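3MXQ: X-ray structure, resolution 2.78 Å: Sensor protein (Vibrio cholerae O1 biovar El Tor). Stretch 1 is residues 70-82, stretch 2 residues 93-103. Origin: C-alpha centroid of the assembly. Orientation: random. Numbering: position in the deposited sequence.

Stretch 1, residues 70-82: LFPESADYLKRKI
Stretch 2 (93-103) FSSWEQKPHLL

Helix 75-82 follows a turn at Phe71-Ser74. Strand 93-95 runs nearly antiparallel to it, their N-to-C directions 158° apart and their axes no closer than 12.0 Å; beyond the strand the chain is an irregular loop, with Glu97, Lys99 and Leu102 in compact, helix-like phi/psi. CA atoms pair Ser74 with Leu102 (6.5 Å), Tyr77 with Gln98 (6.8 Å) and Lys81 with Phe93 (9.7 Å).

Tyr77 covers the most surface. Its t rotamer (chi1 -175°, chi2 -116°) turns the ring edge toward the face of the Trp96 five-membered ring, centroids 4.8 Å apart and planes at 56°. Gln98 CB lies over one face of the tyrosine, 4.2 Å from its centroid. A phenol suits this place because its hydroxyl can both accept and donate: Glu97 N donates to Tyr77 OH (3.1 Å, 162°), and Tyr77 OH donates weakly to Glu97 OE2 (3.1 Å).

One turn on, Lys81 (chi1-chi4 m, m, t, t) is long enough for NZ to donate to Ser94 OG (2.7 Å) and form a salt bridge with Glu97 OE2 (3.5 Å).

At the other end, Leu102 (t, chi2 71°) starts sideways, but its branched tip comes nearer, setting methyl CD1 in CH-pi contact over the Phe71 ring (chi1 m), 3.6 Å from its centroid, and 4.4 Å from Leu78 CD1. Trp96 (chi1 t, chi2 -73°) has a ring broad enough to meet Leu78 as well as Tyr77, its CH2 lying 4.3 Å from Leu78 CG.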

# COMPACT_ATOMS: atom_id res chain seq x y z
N LEU A 70 8.54 -22.07 -19.39
CA LEU A 70 9.40 -20.90 -19.18
C LEU A 70 10.37 -21.09 -18.04
O LEU A 70 11.43 -20.47 -18.01
CB LEU A 70 8.57 -19.64 -18.98
CG LEU A 70 7.99 -18.99 -20.24
CD1 LEU A 70 6.98 -17.91 -19.90
CD2 LEU A 70 9.08 -18.43 -21.15
N PHE A 71 10.02 -21.95 -17.09
CA PHE A 71 10.89 -22.19 -15.94
C PHE A 71 11.06 -23.67 -15.68
O PHE A 71 10.76 -24.13 -14.59
CB PHE A 71 10.33 -21.51 -14.70
CG PHE A 71 10.15 -20.04 -14.86
CD1 PHE A 71 8.89 -19.51 -15.12
CD2 PHE A 71 11.25 -19.18 -14.79
CE1 PHE A 71 8.72 -18.14 -15.29
CE2 PHE A 71 11.09 -17.82 -14.97
CZ PHE A 71 9.83 -17.29 -15.22
N PRO A 72 11.58 -24.41 -16.68
CA PRO A 72 11.54 -25.87 -16.66
C PRO A 72 12.15 -26.49 -15.40
O PRO A 72 11.58 -27.43 -14.85
CB PRO A 72 12.32 -26.26 -17.91
CG PRO A 72 13.13 -25.07 -18.25
CD PRO A 72 12.30 -23.91 -17.86
N GLU A 73 13.28 -25.97 -14.94
CA GLU A 73 13.93 -26.50 -13.74
C GLU A 73 13.06 -26.41 -12.49
O GLU A 73 13.44 -26.89 -11.44
CB GLU A 73 15.23 -25.76 -13.48
CG GLU A 73 16.35 -26.08 -14.44
CD GLU A 73 17.39 -24.98 -14.47
OE1 GLU A 73 18.59 -25.29 -14.28
OE2 GLU A 73 17.01 -23.80 -14.67
N SER A 74 11.89 -25.79 -12.62
CA SER A 74 10.96 -25.61 -11.50
C SER A 74 9.61 -26.24 -11.79
O SER A 74 8.78 -26.36 -10.90
CB SER A 74 10.78 -24.12 -11.19
OG SER A 74 11.95 -23.56 -10.65
N ALA A 75 9.39 -26.65 -13.04
CA ALA A 75 8.09 -27.14 -13.49
C ALA A 75 7.44 -28.18 -12.58
O ALA A 75 6.26 -28.05 -12.26
CB ALA A 75 8.19 -27.66 -14.90
N ASP A 76 8.21 -29.20 -12.19
CA ASP A 76 7.73 -30.26 -11.31
C ASP A 76 7.07 -29.74 -10.05
O ASP A 76 5.95 -30.12 -9.73
CB ASP A 76 8.89 -31.16 -10.91
CG ASP A 76 8.93 -32.43 -11.70
OD1 ASP A 76 9.94 -33.18 -11.59
OD2 ASP A 76 7.94 -32.68 -12.44
N TYR A 77 7.80 -28.89 -9.34
CA TYR A 77 7.34 -28.34 -8.09
C TYR A 77 6.10 -27.46 -8.32
O TYR A 77 5.07 -27.65 -7.66
CB TYR A 77 8.49 -27.56 -7.43
CG TYR A 77 8.16 -27.04 -6.06
CD1 TYR A 77 8.12 -25.68 -5.81
CD2 TYR A 77 7.88 -27.92 -5.02
CE1 TYR A 77 7.81 -25.19 -4.54
CE2 TYR A 77 7.56 -27.45 -3.76
CZ TYR A 77 7.53 -26.10 -3.52
OH TYR A 77 7.22 -25.64 -2.27
N LEU A 78 6.21 -26.55 -9.27
CA LEU A 78 5.12 -25.66 -9.65
C LEU A 78 3.84 -26.37 -10.05
O LEU A 78 2.75 -25.94 -9.66
CB LEU A 78 5.56 -24.74 -10.80
CG LEU A 78 5.94 -23.31 -10.43
CD1 LEU A 78 6.25 -22.49 -11.68
CD2 LEU A 78 4.81 -22.66 -9.64
N LYS A 79 3.96 -27.44 -10.84
CA LYS A 79 2.81 -28.22 -11.24
C LYS A 79 2.13 -28.87 -10.05
O LYS A 79 0.90 -28.92 -9.98
CB LYS A 79 3.18 -29.27 -12.28
CG LYS A 79 1.97 -29.87 -13.00
CD LYS A 79 2.39 -30.84 -14.11
CE LYS A 79 1.21 -31.22 -14.97
NZ LYS A 79 0.34 -32.23 -14.30
N ARG A 80 2.91 -29.35 -9.09
CA ARG A 80 2.32 -29.95 -7.91
C ARG A 80 1.56 -28.91 -7.10
O ARG A 80 0.49 -29.18 -6.57
CB ARG A 80 3.36 -30.68 -7.05
CG ARG A 80 2.73 -31.53 -5.95
CD ARG A 80 3.73 -32.35 -5.17
NE ARG A 80 4.22 -33.50 -5.95
CZ ARG A 80 3.51 -34.60 -6.22
NH1 ARG A 80 2.25 -34.72 -5.81
NH2 ARG A 80 4.05 -35.58 -6.93
N LYS A 81 2.13 -27.72 -7.01
CA LYS A 81 1.49 -26.64 -6.30
C LYS A 81 0.22 -26.17 -7.00
O LYS A 81 -0.82 -26.03 -6.36
CB LYS A 81 2.47 -25.49 -6.13
CG LYS A 81 3.60 -25.82 -5.22
CD LYS A 81 3.09 -26.18 -3.86
CE LYS A 81 4.15 -25.88 -2.82
NZ LYS A 81 3.57 -25.79 -1.45
N ILE A 82 0.30 -25.93 -8.31
CA ILE A 82 -0.87 -25.45 -9.04
C ILE A 82 -1.96 -26.51 -9.08
O ILE A 82 -3.15 -26.21 -8.93
CB ILE A 82 -0.48 -25.01 -10.45
CG1 ILE A 82 0.45 -23.80 -10.39
CG2 ILE A 82 -1.73 -24.64 -11.26
CD1 ILE A 82 1.36 -23.68 -11.58
N PHE A 93 -0.21 -21.88 1.31
CA PHE A 93 0.90 -21.00 1.62
C PHE A 93 2.01 -21.80 2.28
O PHE A 93 1.79 -22.48 3.28
CB PHE A 93 0.45 -19.87 2.54
CG PHE A 93 1.53 -18.86 2.84
CD1 PHE A 93 1.70 -17.74 2.03
CD2 PHE A 93 2.37 -19.01 3.93
CE1 PHE A 93 2.70 -16.80 2.30
CE2 PHE A 93 3.38 -18.08 4.20
CZ PHE A 93 3.54 -16.98 3.39
N SER A 94 3.21 -21.72 1.71
CA SER A 94 4.36 -22.42 2.26
C SER A 94 5.64 -21.78 1.74
O SER A 94 5.62 -21.04 0.75
CB SER A 94 4.34 -23.88 1.84
OG SER A 94 4.44 -23.99 0.43
N SER A 95 6.75 -22.06 2.41
CA SER A 95 8.04 -21.63 1.92
C SER A 95 8.33 -22.40 0.64
O SER A 95 7.73 -23.45 0.41
CB SER A 95 9.13 -21.86 2.96
OG SER A 95 9.09 -23.18 3.48
N TRP A 96 9.21 -21.87 -0.20
CA TRP A 96 9.58 -22.56 -1.42
C TRP A 96 10.52 -23.69 -1.04
O TRP A 96 11.65 -23.45 -0.61
CB TRP A 96 10.24 -21.59 -2.40
CG TRP A 96 10.44 -22.19 -3.74
CD1 TRP A 96 11.36 -23.13 -4.09
CD2 TRP A 96 9.71 -21.89 -4.93
NE1 TRP A 96 11.25 -23.44 -5.41
CE2 TRP A 96 10.24 -22.69 -5.95
CE3 TRP A 96 8.65 -21.02 -5.22
CZ2 TRP A 96 9.76 -22.65 -7.26
CZ3 TRP A 96 8.17 -20.98 -6.53
CH2 TRP A 96 8.72 -21.80 -7.53
N GLU A 97 10.06 -24.92 -1.22
CA GLU A 97 10.75 -26.10 -0.69
C GLU A 97 11.79 -26.73 -1.62
O GLU A 97 12.71 -27.39 -1.14
CB GLU A 97 9.74 -27.17 -0.28
CG GLU A 97 8.61 -26.64 0.60
CD GLU A 97 7.39 -27.54 0.57
OE1 GLU A 97 7.56 -28.77 0.75
OE2 GLU A 97 6.27 -27.02 0.36
N GLN A 98 11.65 -26.52 -2.93
CA GLN A 98 12.58 -27.10 -3.90
C GLN A 98 13.86 -26.27 -4.03
O GLN A 98 13.82 -25.04 -3.96
CB GLN A 98 11.91 -27.26 -5.27
CG GLN A 98 12.34 -28.53 -6.02
CD GLN A 98 11.90 -29.82 -5.32
OE1 GLN A 98 10.74 -29.97 -4.92
NE2 GLN A 98 12.83 -30.76 -5.18
N LYS A 99 14.99 -26.96 -4.21
CA LYS A 99 16.32 -26.31 -4.27
C LYS A 99 16.46 -25.24 -5.37
O LYS A 99 16.95 -24.15 -5.06
CB LYS A 99 17.46 -27.35 -4.36
N PRO A 100 16.04 -25.53 -6.63
CA PRO A 100 16.03 -24.41 -7.59
C PRO A 100 14.82 -23.49 -7.38
O PRO A 100 13.66 -23.90 -7.59
CB PRO A 100 15.96 -25.11 -8.95
CG PRO A 100 15.26 -26.39 -8.67
CD PRO A 100 15.59 -26.79 -7.25
N HIS A 101 15.10 -22.26 -6.95
CA HIS A 101 14.09 -21.22 -6.76
C HIS A 101 13.71 -20.56 -8.08
O HIS A 101 14.57 -20.26 -8.89
CB HIS A 101 14.59 -20.16 -5.79
CG HIS A 101 14.57 -20.58 -4.36
ND1 HIS A 101 13.66 -20.09 -3.45
CD2 HIS A 101 15.36 -21.45 -3.68
CE1 HIS A 101 13.88 -20.64 -2.27
NE2 HIS A 101 14.90 -21.47 -2.38
N LEU A 102 12.42 -20.31 -8.26
CA LEU A 102 11.92 -19.58 -9.42
C LEU A 102 12.50 -18.16 -9.58
O LEU A 102 12.74 -17.71 -10.69
CB LEU A 102 10.40 -19.48 -9.34
CG LEU A 102 9.64 -18.84 -10.49
CD1 LEU A 102 9.69 -19.76 -11.66
CD2 LEU A 102 8.20 -18.58 -10.10
N LEU A 103 12.71 -17.48 -8.46
CA LEU A 103 13.17 -16.10 -8.47
C LEU A 103 14.48 -15.94 -7.71
O LEU A 103 14.67 -16.55 -6.67
CB LEU A 103 12.07 -15.20 -7.90
CG LEU A 103 10.88 -15.08 -8.83
CD1 LEU A 103 9.64 -14.74 -8.08
CD2 LEU A 103 11.15 -14.03 -9.88